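Local coordinates for protein Alpha/beta hydrolase (Paenibacillus sp. VTT E-133280, PDB 6TJ2) that probably hydrolyses methyl salicylate to salicylic acid, acting as an extracellular esterase related to tobacco salicylic acid binding protein 2, at residues 162-167 against 209-214. Residues are numbered along the deposited sequence; the frame is centred on the assembly and turned at random.
Sequences SFEQLR and PLFEKL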
loop_
_atom_site.group_PDB
_atom_site.type_symbol
_atom_site.label_atom_id
_atom_site.label_comp_id
_atom_site.label_asym_id
_atom_site.label_seq_id
_atom_site.Cartn_x
_atom_site.Cartn_y
_atom_site.Cartn_z
ATOM N N SER A 162 1.905 -26.128 -5.311
ATOM C CA SER A 162 1.996 -25.942 -6.778
ATOM C C SER A 162 3.471 -26.079 -7.195
ATOM O O SER A 162 3.782 -26.828 -8.159
ATOM C CB SER A 162 1.408 -24.657 -7.193
ATOM O OG SER A 162 1.852 -24.236 -8.476
ATOM N N PHE A 163 4.413 -25.462 -6.484
ATOM C CA PHE A 163 5.852 -25.570 -6.806
ATOM C C PHE A 163 6.325 -27.009 -6.592
ATOM O O PHE A 163 7.082 -27.504 -7.405
ATOM C CB PHE A 163 6.723 -24.640 -5.956
ATOM C CG PHE A 163 6.638 -23.177 -6.315
ATOM C CD1 PHE A 163 6.558 -22.752 -7.627
ATOM C CD2 PHE A 163 6.712 -22.228 -5.296
ATOM C CE1 PHE A 163 6.485 -21.392 -7.927
ATOM C CE2 PHE A 163 6.674 -20.871 -5.604
ATOM C CZ PHE A 163 6.521 -20.462 -6.912
ATOM N N GLU A 164 5.875 -27.691 -5.528
ATOM C CA GLU A 164 6.255 -29.091 -5.267
ATOM C C GLU A 164 5.741 -29.950 -6.429
ATOM O O GLU A 164 6.504 -30.800 -6.939
ATOM C CB GLU A 164 5.660 -29.550 -3.939
ATOM C CG GLU A 164 6.215 -28.878 -2.703
ATOM C CD GLU A 164 5.431 -29.212 -1.429
ATOM O OE1 GLU A 164 4.323 -29.763 -1.509
ATOM O OE2 GLU A 164 5.935 -28.926 -0.349
ATOM N N GLN A 165 4.541 -29.679 -6.896
ATOM C CA GLN A 165 3.919 -30.452 -8.003
ATOM C C GLN A 165 4.696 -30.209 -9.297
ATOM O O GLN A 165 4.946 -31.175 -10.042
ATOM C CB GLN A 165 2.472 -30.082 -8.163
ATOM C CG GLN A 165 1.623 -30.714 -7.066
ATOM C CD GLN A 165 0.212 -30.184 -7.043
ATOM O OE1 GLN A 165 -0.121 -29.161 -7.644
ATOM N NE2 GLN A 165 -0.641 -30.890 -6.312
ATOM N N LEU A 166 5.066 -28.976 -9.594
ATOM C CA LEU A 166 5.876 -28.651 -10.795
ATOM C C LEU A 166 7.231 -29.331 -10.694
ATOM O O LEU A 166 7.670 -29.877 -11.728
ATOM C CB LEU A 166 6.051 -27.143 -10.966
ATOM C CG LEU A 166 4.801 -26.395 -11.388
ATOM C CD1 LEU A 166 4.944 -24.908 -11.215
ATOM C CD2 LEU A 166 4.375 -26.705 -12.820
ATOM N N ARG A 167 7.893 -29.332 -9.561
ATOM C CA ARG A 167 9.199 -29.974 -9.381
ATOM C C ARG A 167 9.034 -31.471 -9.687
ATOM O O ARG A 167 9.812 -32.061 -10.476
ATOM C CB ARG A 167 9.732 -29.730 -7.973
ATOM C CG ARG A 167 10.967 -30.533 -7.623
ATOM C CD ARG A 167 11.305 -30.550 -6.142
ATOM N NE ARG A 167 10.249 -31.326 -5.466
ATOM C CZ ARG A 167 9.836 -31.168 -4.209
ATOM N NH1 ARG A 167 10.450 -30.337 -3.385
ATOM N NH2 ARG A 167 8.831 -31.909 -3.767
ATOM N N PRO A 209 17.693 -25.620 -4.242
ATOM C CA PRO A 209 17.970 -24.471 -3.404
ATOM C C PRO A 209 16.705 -23.766 -2.912
ATOM O O PRO A 209 16.831 -23.012 -1.930
ATOM C CB PRO A 209 18.816 -23.554 -4.303
ATOM C CG PRO A 209 19.445 -24.503 -5.287
ATOM C CD PRO A 209 18.348 -25.528 -5.554
ATOM N N LEU A 210 15.608 -23.927 -3.587
ATOM C CA LEU A 210 14.345 -23.263 -3.163
ATOM C C LEU A 210 13.777 -23.952 -1.927
ATOM O O LEU A 210 13.042 -23.321 -1.174
ATOM C CB LEU A 210 13.350 -23.292 -4.310
ATOM C CG LEU A 210 13.541 -22.240 -5.402
ATOM C CD1 LEU A 210 14.919 -22.308 -6.045
ATOM C CD2 LEU A 210 12.462 -22.441 -6.473
ATOM N N PHE A 211 14.076 -25.223 -1.712
ATOM C CA PHE A 211 13.452 -26.026 -0.638
ATOM C C PHE A 211 14.424 -26.303 0.499
ATOM O O PHE A 211 13.975 -26.806 1.565
ATOM C CB PHE A 211 12.910 -27.331 -1.202
ATOM C CG PHE A 211 11.758 -27.135 -2.133
ATOM C CD1 PHE A 211 10.471 -27.067 -1.617
ATOM C CD2 PHE A 211 11.932 -26.984 -3.487
ATOM C CE1 PHE A 211 9.390 -26.845 -2.450
ATOM C CE2 PHE A 211 10.840 -26.788 -4.317
ATOM C CZ PHE A 211 9.579 -26.686 -3.804
ATOM N N GLU A 212 15.701 -25.972 0.391
ATOM C CA GLU A 212 16.680 -26.215 1.483
ATOM C C GLU A 212 16.443 -25.246 2.629
ATOM O O GLU A 212 16.264 -24.010 2.445
ATOM C CB GLU A 212 18.107 -26.088 0.960
ATOM C CG GLU A 212 18.547 -27.184 0.048
ATOM C CD GLU A 212 19.957 -26.964 -0.428
ATOM O OE1 GLU A 212 20.151 -26.224 -1.396
ATOM O OE2 GLU A 212 20.876 -27.571 0.185
ATOM N N LYS A 213 16.462 -25.774 3.848
ATOM C CA LYS A 213 16.450 -24.963 5.081
ATOM C C LYS A 213 17.763 -24.247 5.237
ATOM O O LYS A 213 18.812 -24.894 5.052
ATOM C CB LYS A 213 16.243 -25.860 6.301
ATOM C CG LYS A 213 14.972 -26.654 6.244
ATOM C CD LYS A 213 13.715 -25.944 5.862
ATOM C CE LYS A 213 12.546 -26.715 6.448
ATOM N NZ LYS A 213 11.221 -26.371 5.825
ATOM N N LEU A 214 17.759 -22.945 5.485
ATOM C CA LEU A 214 19.005 -22.186 5.576
ATOM C C LEU A 214 19.396 -21.880 7.006
ATOM O O LEU A 214 18.565 -21.437 7.783
ATOM C CB LEU A 214 18.825 -20.919 4.739
ATOM C CG LEU A 214 18.428 -21.154 3.290
ATOM C CD1 LEU A 214 18.181 -19.840 2.610
ATOM C CD2 LEU A 214 19.518 -21.913 2.540
#
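Arg-167 points one amino end of its guanidinium, NH1, at the face of the Phe-211 ring in a cation-pi contact. Its CZ lies 4.5 Å from the ring centroid and only 10° off the ring normal. NH1 is the atom set over the middle of the face, 3.4 Å above the ring plane. The two flat groups are not stacked, since their planes are 52° apart and NH1 leads. A bend at chi3 (68°) in an otherwise extended chain turns the guanidinium back along its own helix, where CA of Glu-164 lies over one of its faces, toward the rim. NE and NH2 are hydrogen-bonded to residues just beyond the segments, which would restrain the rotation of the group while NH1 faces the ring.

In the alpha/beta-hydrolase fold, helices 157-170 and 208-211 both belong to the long insertion between strands 134-139 and 226-231 of the central sheet, consistent with the cap of such esterases. Ile-175, on the short antiparallel strand 174-175, touches both Arg-167 and Phe-211 there.

Van der Waals contacts complete the grip on the outer part of the Phe-211 ring. CG of Glu-164 approaches CE1 of Phe-211 at 3.8 Å, the aliphatic part of the glutamate doing the touching. From Phe-163, CB comes within 4.1 Å of CZ of Phe-211, whereas its phenyl ring turns off from Phe-211 and meets Phe-155 edge-to-face.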